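Side-chain contacts in Hsp70/Hsp90 co-chaperone CNS1 (Saccharomyces cerevisiae, PDB 6HFM), which acts as a co-chaperone of Hsp90 and Hsp70, stimulating the ATPase of the Hsp70 SSA1: residues 25-30 / 50-55; 103-108 / 119-124; 140-145 / 162-167. All coordinates share one frame; numbering follows the deposited sequence.

Contact 1 of 3, residues 25-30 / 50-55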
loop_
_atom_site.group_PDB
_atom_site.type_symbol
_atom_site.label_atom_id
_atom_site.label_comp_id
_atom_site.label_asym_id
_atom_site.label_seq_id
_atom_site.Cartn_x
_atom_site.Cartn_y
_atom_site.Cartn_z
ATOM N N SER A 25 -7.387 -14.466 2.880
ATOM C CA SER A 25 -6.168 -15.003 3.484
ATOM C C SER A 25 -5.095 -13.925 3.680
ATOM O O SER A 25 -4.013 -14.010 3.095
ATOM C CB SER A 25 -5.649 -16.154 2.624
ATOM O OG SER A 25 -6.628 -17.178 2.547
ATOM N N PRO A 26 -5.389 -12.917 4.526
ATOM C CA PRO A 26 -4.378 -11.902 4.829
ATOM C C PRO A 26 -3.180 -12.526 5.545
ATOM O O PRO A 26 -3.340 -13.508 6.280
ATOM C CB PRO A 26 -5.128 -10.923 5.740
ATOM C CG PRO A 26 -6.191 -11.739 6.381
ATOM C CD PRO A 26 -6.619 -12.702 5.315
ATOM N N VAL A 27 -1.992 -11.970 5.313
ATOM C CA VAL A 27 -0.780 -12.469 5.973
ATOM C C VAL A 27 -0.880 -12.337 7.495
ATOM O O VAL A 27 -1.528 -11.418 8.011
ATOM C CB VAL A 27 0.527 -11.800 5.460
ATOM C CG1 VAL A 27 0.762 -12.136 3.995
ATOM C CG2 VAL A 27 0.535 -10.291 5.681
ATOM N N GLU A 28 -0.222 -13.257 8.204
ATOM C CA GLU A 28 -0.285 -13.316 9.670
ATOM C C GLU A 28 0.252 -12.050 10.352
ATOM O O GLU A 28 -0.176 -11.707 11.448
ATOM C CB GLU A 28 0.445 -14.567 10.186
ATOM C CG GLU A 28 -0.274 -15.871 9.844
ATOM C CD GLU A 28 0.585 -17.119 9.995
ATOM O OE1 GLU A 28 1.657 -17.055 10.635
ATOM O OE2 GLU A 28 0.178 -18.178 9.467
ATOM N N LEU A 29 1.155 -11.334 9.680
ATOM C CA LEU A 29 1.677 -10.065 10.203
ATOM C C LEU A 29 0.609 -8.991 10.441
ATOM O O LEU A 29 0.832 -8.084 11.243
ATOM C CB LEU A 29 2.756 -9.502 9.274
ATOM C CG LEU A 29 4.056 -10.306 9.180
ATOM C CD1 LEU A 29 4.868 -9.829 7.993
ATOM C CD2 LEU A 29 4.868 -10.188 10.461
ATOM N N LEU A 30 -0.530 -9.092 9.746
ATOM C CA LEU A 30 -1.675 -8.186 9.951
ATOM C C LEU A 30 -2.725 -8.659 10.982
ATOM O O LEU A 30 -3.783 -8.033 11.094
ATOM C CB LEU A 30 -2.393 -7.964 8.609
ATOM C CG LEU A 30 -1.607 -7.377 7.441
ATOM C CD1 LEU A 30 -2.447 -7.423 6.176
ATOM C CD2 LEU A 30 -1.177 -5.949 7.735
ATOM N N PRO A 50 -0.699 0.036 8.760
ATOM C CA PRO A 50 0.437 -0.761 8.321
ATOM C C PRO A 50 0.576 -0.743 6.800
ATOM O O PRO A 50 -0.351 -0.337 6.090
ATOM C CB PRO A 50 0.091 -2.181 8.814
ATOM C CG PRO A 50 -1.194 -2.069 9.569
ATOM C CD PRO A 50 -1.848 -0.824 9.072
ATOM N N ALA A 51 1.727 -1.201 6.315
ATOM C CA ALA A 51 1.983 -1.339 4.881
ATOM C C ALA A 51 2.663 -2.657 4.540
ATOM O O ALA A 51 3.628 -3.063 5.204
ATOM C CB ALA A 51 2.828 -0.182 4.376
ATOM N N LEU A 52 2.142 -3.321 3.506
ATOM C CA LEU A 52 2.815 -4.428 2.842
ATOM C C LEU A 52 3.469 -3.875 1.583
ATOM O O LEU A 52 2.796 -3.258 0.752
ATOM C CB LEU A 52 1.816 -5.528 2.475
ATOM C CG LEU A 52 1.217 -6.304 3.644
ATOM C CD1 LEU A 52 0.059 -7.171 3.175
ATOM C CD2 LEU A 52 2.268 -7.169 4.325
ATOM N N ILE A 53 4.781 -4.085 1.447
ATOM C CA ILE A 53 5.534 -3.596 0.292
ATOM C C ILE A 53 6.018 -4.820 -0.473
ATOM O O ILE A 53 6.884 -5.548 0.002
ATOM C CB ILE A 53 6.706 -2.670 0.703
ATOM C CG1 ILE A 53 6.184 -1.489 1.546
ATOM C CG2 ILE A 53 7.441 -2.140 -0.521
ATOM C CD1 ILE A 53 6.376 -1.669 3.031
ATOM N N MET A 54 5.436 -5.042 -1.649
ATOM C CA MET A 54 5.694 -6.231 -2.456
ATOM C C MET A 54 6.766 -5.931 -3.500
ATOM O O MET A 54 6.735 -4.879 -4.139
ATOM C CB MET A 54 4.419 -6.681 -3.183
ATOM C CG MET A 54 3.154 -6.732 -2.333
ATOM S SD MET A 54 3.308 -7.737 -0.847
ATOM C CE MET A 54 3.570 -9.360 -1.554
ATOM N N TYR A 55 7.703 -6.864 -3.669
ATOM C CA TYR A 55 8.699 -6.815 -4.742
ATOM C C TYR A 55 8.486 -8.063 -5.603
ATOM O O TYR A 55 9.226 -9.044 -5.471
ATOM C CB TYR A 55 10.120 -6.778 -4.162
ATOM C CG TYR A 55 10.340 -5.727 -3.097
ATOM C CD1 TYR A 55 10.578 -4.393 -3.438
ATOM C CD2 TYR A 55 10.319 -6.063 -1.744
ATOM C CE1 TYR A 55 10.788 -3.428 -2.465
ATOM C CE2 TYR A 55 10.533 -5.105 -0.766
ATOM C CZ TYR A 55 10.760 -3.788 -1.129
ATOM O OH TYR A 55 10.961 -2.832 -0.160
#

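Contact 2 of 3, residues 103-108 / 119-124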
loop_
_atom_site.group_PDB
_atom_site.type_symbol
_atom_site.label_atom_id
_atom_site.label_comp_id
_atom_site.label_asym_id
_atom_site.label_seq_id
_atom_site.Cartn_x
_atom_site.Cartn_y
_atom_site.Cartn_z
ATOM N N VAL A 103 6.085 2.681 -8.495
ATOM C CA VAL A 103 5.222 2.171 -7.430
ATOM C C VAL A 103 3.816 2.005 -8.006
ATOM O O VAL A 103 3.269 2.939 -8.597
ATOM C CB VAL A 103 5.174 3.116 -6.214
ATOM C CG1 VAL A 103 4.358 2.505 -5.081
ATOM C CG2 VAL A 103 6.582 3.442 -5.725
ATOM N N PHE A 104 3.247 0.813 -7.825
ATOM C CA PHE A 104 1.895 0.491 -8.273
ATOM C C PHE A 104 1.007 0.105 -7.097
ATOM O O PHE A 104 1.479 -0.422 -6.088
ATOM C CB PHE A 104 1.915 -0.623 -9.324
ATOM C CG PHE A 104 2.687 -0.264 -10.558
ATOM C CD1 PHE A 104 2.079 0.425 -11.596
ATOM C CD2 PHE A 104 4.033 -0.587 -10.669
ATOM C CE1 PHE A 104 2.791 0.780 -12.728
ATOM C CE2 PHE A 104 4.753 -0.241 -11.802
ATOM C CZ PHE A 104 4.129 0.447 -12.834
ATOM N N MET A 105 -0.281 0.417 -7.226
ATOM C CA MET A 105 -1.292 0.021 -6.256
ATOM C C MET A 105 -2.505 -0.529 -6.989
ATOM O O MET A 105 -2.814 -0.099 -8.104
ATOM C CB MET A 105 -1.694 1.211 -5.384
ATOM C CG MET A 105 -0.535 1.738 -4.543
ATOM S SD MET A 105 -0.890 3.192 -3.531
ATOM C CE MET A 105 -1.809 2.436 -2.200
ATOM N N GLU A 106 -3.175 -1.487 -6.355
ATOM C CA GLU A 106 -4.370 -2.104 -6.915
ATOM C C GLU A 106 -5.573 -1.174 -6.729
ATOM O O GLU A 106 -5.701 -0.519 -5.689
ATOM C CB GLU A 106 -4.617 -3.456 -6.245
ATOM C CG GLU A 106 -5.750 -4.276 -6.844
ATOM C CD GLU A 106 -5.913 -5.646 -6.197
ATOM O OE1 GLU A 106 -4.935 -6.180 -5.617
ATOM O OE2 GLU A 106 -7.026 -6.207 -6.292
ATOM N N THR A 107 -6.452 -1.122 -7.731
ATOM C CA THR A 107 -7.673 -0.311 -7.655
ATOM C C THR A 107 -8.872 -1.177 -7.270
ATOM O O THR A 107 -8.780 -2.405 -7.241
ATOM C CB THR A 107 -7.967 0.397 -8.996
ATOM O OG1 THR A 107 -8.208 -0.578 -10.018
ATOM C CG2 THR A 107 -6.810 1.287 -9.409
ATOM N N LYS A 108 -10.008 -0.546 -6.988
ATOM C CA LYS A 108 -11.217 -1.297 -6.640
ATOM C C LYS A 108 -11.638 -2.244 -7.773
ATOM O O LYS A 108 -12.142 -3.330 -7.512
ATOM C CB LYS A 108 -12.378 -0.361 -6.268
ATOM C CG LYS A 108 -13.525 -1.096 -5.579
ATOM C CD LYS A 108 -14.655 -0.176 -5.160
ATOM C CE LYS A 108 -15.828 -0.981 -4.625
ATOM N NZ LYS A 108 -16.973 -0.108 -4.244
ATOM N N LEU A 119 2.875 12.250 -4.202
ATOM C CA LEU A 119 1.567 12.223 -3.545
ATOM C C LEU A 119 1.660 11.612 -2.150
ATOM O O LEU A 119 2.459 10.701 -1.921
ATOM C CB LEU A 119 0.558 11.428 -4.380
ATOM C CG LEU A 119 0.234 11.949 -5.786
ATOM C CD1 LEU A 119 -0.626 10.937 -6.526
ATOM C CD2 LEU A 119 -0.461 13.301 -5.738
ATOM N N THR A 120 0.837 12.115 -1.230
ATOM C CA THR A 120 0.651 11.491 0.077
ATOM C C THR A 120 -0.338 10.331 -0.031
ATOM O O THR A 120 -1.196 10.302 -0.920
ATOM C CB THR A 120 0.108 12.474 1.123
ATOM O OG1 THR A 120 -1.187 12.933 0.720
ATOM C CG2 THR A 120 1.060 13.662 1.311
ATOM N N PHE A 121 -0.227 9.373 0.884
ATOM C CA PHE A 121 -1.194 8.280 0.918
ATOM C C PHE A 121 -2.603 8.788 1.235
ATOM O O PHE A 121 -3.574 8.269 0.682
ATOM C CB PHE A 121 -0.726 7.159 1.844
ATOM C CG PHE A 121 0.444 6.398 1.283
ATOM C CD1 PHE A 121 0.268 5.538 0.194
ATOM C CD2 PHE A 121 1.724 6.563 1.801
ATOM C CE1 PHE A 121 1.345 4.853 -0.354
ATOM C CE2 PHE A 121 2.804 5.870 1.258
ATOM C CZ PHE A 121 2.614 5.024 0.176
ATOM N N HIS A 122 -2.712 9.823 2.070
ATOM C CA HIS A 122 -4.003 10.488 2.310
ATOM C C HIS A 122 -4.667 10.883 0.991
ATOM O O HIS A 122 -5.842 10.589 0.772
ATOM C CB HIS A 122 -3.837 11.744 3.194
ATOM C CG HIS A 122 -5.087 12.565 3.325
ATOM N ND1 HIS A 122 -5.362 13.636 2.501
ATOM C CD2 HIS A 122 -6.138 12.463 4.171
ATOM C CE1 HIS A 122 -6.526 14.163 2.840
ATOM N NE2 HIS A 122 -7.020 13.469 3.849
ATOM N N ASP A 123 -3.915 11.565 0.129
ATOM C CA ASP A 123 -4.471 12.050 -1.137
ATOM C C ASP A 123 -4.832 10.920 -2.103
ATOM O O ASP A 123 -5.861 10.993 -2.770
ATOM C CB ASP A 123 -3.534 13.075 -1.790
ATOM C CG ASP A 123 -3.524 14.424 -1.052
ATOM O OD1 ASP A 123 -4.302 14.618 -0.088
ATOM O OD2 ASP A 123 -2.748 15.310 -1.454
ATOM N N ILE A 124 -4.010 9.868 -2.154
ATOM C CA ILE A 124 -4.309 8.698 -2.998
ATOM C C ILE A 124 -5.594 7.989 -2.560
ATOM O O ILE A 124 -6.437 7.661 -3.391
ATOM C CB ILE A 124 -3.121 7.706 -3.029
ATOM C CG1 ILE A 124 -1.944 8.338 -3.779
ATOM C CG2 ILE A 124 -3.511 6.375 -3.685
ATOM C CD1 ILE A 124 -0.623 7.633 -3.568
#

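Contact 3 of 3, residues 140-145 / 162-167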
loop_
_atom_site.group_PDB
_atom_site.type_symbol
_atom_site.label_atom_id
_atom_site.label_comp_id
_atom_site.label_asym_id
_atom_site.label_seq_id
_atom_site.Cartn_x
_atom_site.Cartn_y
_atom_site.Cartn_z
ATOM N N LYS A 140 -1.139 -1.649 0.554
ATOM C CA LYS A 140 -0.446 -2.663 -0.239
ATOM C C LYS A 140 0.116 -1.962 -1.474
ATOM O O LYS A 140 -0.637 -1.387 -2.258
ATOM C CB LYS A 140 -1.396 -3.798 -0.634
ATOM C CG LYS A 140 -0.756 -4.895 -1.481
ATOM C CD LYS A 140 -1.617 -6.153 -1.570
ATOM C CE LYS A 140 -2.983 -5.927 -2.214
ATOM N NZ LYS A 140 -2.987 -5.465 -3.635
ATOM N N ILE A 141 1.439 -1.979 -1.614
ATOM C CA ILE A 141 2.113 -1.345 -2.755
ATOM C C ILE A 141 3.042 -2.361 -3.413
ATOM O O ILE A 141 3.512 -3.305 -2.760
ATOM C CB ILE A 141 2.861 -0.031 -2.363
ATOM C CG1 ILE A 141 4.122 -0.288 -1.539
ATOM C CG2 ILE A 141 1.923 0.908 -1.614
ATOM C CD1 ILE A 141 5.014 0.933 -1.403
ATOM N N TYR A 142 3.276 -2.160 -4.707
ATOM C CA TYR A 142 4.177 -2.991 -5.498
ATOM C C TYR A 142 5.308 -2.110 -6.002
ATOM O O TYR A 142 5.064 -1.122 -6.691
ATOM C CB TYR A 142 3.430 -3.631 -6.683
ATOM C CG TYR A 142 2.244 -4.481 -6.264
ATOM C CD1 TYR A 142 2.386 -5.845 -6.022
ATOM C CD2 TYR A 142 0.985 -3.907 -6.069
ATOM C CE1 TYR A 142 1.306 -6.626 -5.614
ATOM C CE2 TYR A 142 -0.102 -4.675 -5.671
ATOM C CZ TYR A 142 0.061 -6.029 -5.437
ATOM O OH TYR A 142 -1.023 -6.775 -5.031
ATOM N N ILE A 143 6.546 -2.467 -5.654
ATOM C CA ILE A 143 7.724 -1.733 -6.117
ATOM C C ILE A 143 8.373 -2.559 -7.226
ATOM O O ILE A 143 8.802 -3.693 -6.997
ATOM C CB ILE A 143 8.683 -1.416 -4.945
ATOM C CG1 ILE A 143 8.020 -0.376 -4.028
ATOM C CG2 ILE A 143 10.024 -0.899 -5.458
ATOM C CD1 ILE A 143 8.808 0.007 -2.789
ATOM N N VAL A 144 8.395 -1.997 -8.437
ATOM C CA VAL A 144 8.878 -2.701 -9.637
ATOM C C VAL A 144 9.787 -1.775 -10.450
ATOM O O VAL A 144 9.399 -0.658 -10.757
ATOM C CB VAL A 144 7.697 -3.157 -10.531
ATOM C CG1 VAL A 144 8.196 -3.946 -11.741
ATOM C CG2 VAL A 144 6.722 -4.013 -9.730
ATOM N N PRO A 145 10.992 -2.240 -10.827
ATOM C CA PRO A 145 11.822 -1.381 -11.679
ATOM C C PRO A 145 11.096 -0.907 -12.936
ATOM O O PRO A 145 10.357 -1.687 -13.543
ATOM C CB PRO A 145 12.990 -2.294 -12.056
ATOM C CG PRO A 145 13.094 -3.243 -10.914
ATOM C CD PRO A 145 11.682 -3.489 -10.468
ATOM N N LEU A 162 -9.100 -10.359 -7.978
ATOM C CA LEU A 162 -10.458 -10.319 -7.431
ATOM C C LEU A 162 -10.783 -11.578 -6.609
ATOM O O LEU A 162 -11.532 -11.503 -5.629
ATOM C CB LEU A 162 -11.484 -10.102 -8.546
ATOM C CG LEU A 162 -11.376 -8.760 -9.289
ATOM C CD1 LEU A 162 -12.292 -8.763 -10.504
ATOM C CD2 LEU A 162 -11.682 -7.567 -8.392
ATOM N N GLU A 163 -10.180 -12.708 -6.981
ATOM C CA GLU A 163 -10.354 -13.974 -6.252
ATOM C C GLU A 163 -9.681 -14.004 -4.867
ATOM O O GLU A 163 -10.025 -14.848 -4.040
ATOM C CB GLU A 163 -9.885 -15.155 -7.113
ATOM C CG GLU A 163 -10.881 -15.512 -8.207
ATOM C CD GLU A 163 -10.341 -16.473 -9.256
ATOM O OE1 GLU A 163 -9.157 -16.877 -9.182
ATOM O OE2 GLU A 163 -11.118 -16.825 -10.169
ATOM N N ARG A 164 -8.739 -13.091 -4.615
ATOM C CA ARG A 164 -8.185 -12.889 -3.262
ATOM C C ARG A 164 -9.184 -12.296 -2.250
ATOM O O ARG A 164 -8.961 -12.390 -1.036
ATOM C CB ARG A 164 -6.937 -11.990 -3.303
ATOM C CG ARG A 164 -5.734 -12.593 -4.012
ATOM C CD ARG A 164 -4.446 -11.856 -3.675
ATOM N NE ARG A 164 -4.390 -10.503 -4.236
ATOM C CZ ARG A 164 -3.955 -10.178 -5.458
ATOM N NH1 ARG A 164 -3.526 -11.103 -6.324
ATOM N NH2 ARG A 164 -3.964 -8.898 -5.830
ATOM N N ARG A 165 -10.265 -11.692 -2.740
ATOM C CA ARG A 165 -11.200 -10.932 -1.908
ATOM C C ARG A 165 -12.278 -11.829 -1.312
ATOM O O ARG A 165 -12.573 -12.898 -1.857
ATOM C CB ARG A 165 -11.839 -9.810 -2.728
ATOM C CG ARG A 165 -10.814 -8.896 -3.393
ATOM C CD ARG A 165 -11.457 -7.749 -4.142
ATOM N NE ARG A 165 -10.433 -6.911 -4.766
ATOM C CZ ARG A 165 -10.654 -5.758 -5.393
ATOM N NH1 ARG A 165 -11.882 -5.256 -5.500
ATOM N NH2 ARG A 165 -9.631 -5.100 -5.920
ATOM N N SER A 166 -12.858 -11.390 -0.197
ATOM C CA SER A 166 -13.930 -12.132 0.475
ATOM C C SER A 166 -15.229 -12.159 -0.329
ATOM O O SER A 166 -15.896 -13.198 -0.386
ATOM C CB SER A 166 -14.199 -11.554 1.864
ATOM O OG SER A 166 -13.086 -11.769 2.704
ATOM N N VAL A 167 -15.589 -11.026 -0.933
ATOM C CA VAL A 167 -16.839 -10.921 -1.709
ATOM C C VAL A 167 -16.544 -10.591 -3.175
ATOM O O VAL A 167 -17.402 -10.738 -4.050
ATOM C CB VAL A 167 -17.828 -9.938 -1.033
ATOM C CG1 VAL A 167 -17.341 -8.489 -1.048
ATOM C CG2 VAL A 167 -19.237 -10.069 -1.597
ATOM O OXT VAL A 167 -15.425 -10.209 -3.535
#

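Contact 1 of 3, residues 25-30 / 50-55
The chi1 of L52, -69°, sets CG beside the backbone N and anti to the carbonyl carbon, and from there its two methyls reach out to V27 and L30. In V27 the same kind of torsion, -64°, puts CG1 anti to the carbonyl carbon and leaves CG2 between the N and the carbonyl carbon, and it is CG2 that makes the contact. V27 CG2 meets L52 tip to tip, 3.8 Å from L52 CD2 and 4.0 Å from L52 CD1, so the valine methyl sits across the fork of the leucine. L30 also comes tip to tip with L52, its CD1 lying 3.9 Å from L52 CD1, while its other branch slants past P50, where CD2 is 4.1 Å from P50 CB. The contact is wholly apolar, burying 176 Å² in all, and L52 gives the largest share. The short 3-10 segment 28-30 follows V27 and turns the chain so that both residues can reach the strand: L30 N donates to V27 O at 3.1 Å. This is packing of a connecting loop, between strands 20-21 and 36-37, against strand 47-55 of the mixed sheet in the wheel domain. F63 of strand 60-68 touches L29 and L30, A138 packs against both L30 and P50, and the backbone of L52 is hydrogen-bonded to L139 and I141 of the parallel neighbour, strand 139-145.

Contact 2 of 3, residues 103-108 / 119-124
A single sulfur makes both close contacts here: M105 SD meets the ring of F121 and the branch methyl of I124, one helical turn apart. Toward F121 the approach is edge-on, with SD near the plane of the ring and 4.2 Å from CE1, a Met-aromatic contact made at the rim of the phenyl group. Toward I124 the two side chains slant past each other, and SD lies 4.1 Å from CG2, the branch that points anti to the isoleucine N. An extended chi2 of 177° carries the sulfur of M105 out from the strand before the chain bends at chi3. All three residues are buried, and about half of the 113 Å² lost to solvent comes from the methionine. The helix start that presents F121 and I124 is capped by T120, the N-cap residue, its OG1 accepting from D123 N at 3.1 Å. Separately, H122 ND1 donates to D123 OD1 at 3.0 Å, on the anti side of the carboxylate, and ties that group down. V132 lies against both M105 and I124, while I141 adds to the packing of M105. Helix 73-82 joins in through L76 on F121 and V73 on I124. This is helix-on-sheet packing, in which the short helix 121-126 and helix 73-82 pack on the mixed sheet of the wheel domain.

Contact 3 of 3, residues 140-145 / 162-167
K140 sends its side chain over one face of the Y142 ring, at the hydroxyl end, to a tip that lies near R164, and its atoms take different partners on the way. CB leaves the strand toward segment 162-167 without touching it. CG, anti to the backbone N with chi1 at 179°, comes 4.2 Å from Y142 CE2. CD and CE then pass 3.6 Å and 3.5 Å from Y142 OH, and bends at chi3 and chi4, each close to 60°, lower NZ toward that hydroxyl. NZ ends 2.7 Å from Y142 OH and donates a hydrogen bond to it. It also makes a salt bridge to E106 OE1 and a cation-pi contact with F135. The strand 139-145 that carries K140 and Y142 runs between strands 47-55 and 101-106 in the mixed sheet of the wheel domain, and the C-terminal segment reaches this part of the sheet through its arginine side chains. R164 reaches in from segment 162-167, bent at chi3, and its NH2 stands 3.7 Å from Y142 OH and 4.2 Å from K140 NZ. No hydrogen bond spans these pairs; the Y142 ring and the guanidinium are inclined at 55°. Both cations instead converge on E106 OE1, to which R164 NH2 is also salt-bridged, and their joint presence probably favours an ionised carboxylate. A methionine in place of K140 would probably leave Y142 OH without this donor and E106 OE1 with one positive partner fewer. From helix 158-163, L162 CD2 covers one face of the R165 guanidinium, 3.6 Å above its plane.

The three contacts come in series along the chain, each closing before the next opens, and all reach one mixed sheet. Contacts 1 and 3 have centres about 10 Å apart and touch through the parallel strands 47-55 and 139-145, where the backbone of M54 bonds to both I141 and I143. Contacts 2 and 3 are about 12 Å apart between centres and join through the antiparallel strands 101-106 and 139-145, and also through the salt bridge of E106 with R165. Contacts 1 and 2, about 16 Å apart between centres, do not touch. Strand 139-145 lies between strands 47-55 and 101-106, so the loop, the helix and the C-terminal segment are gathered on three neighbouring strands of one sheet in this C-terminal wheel domain.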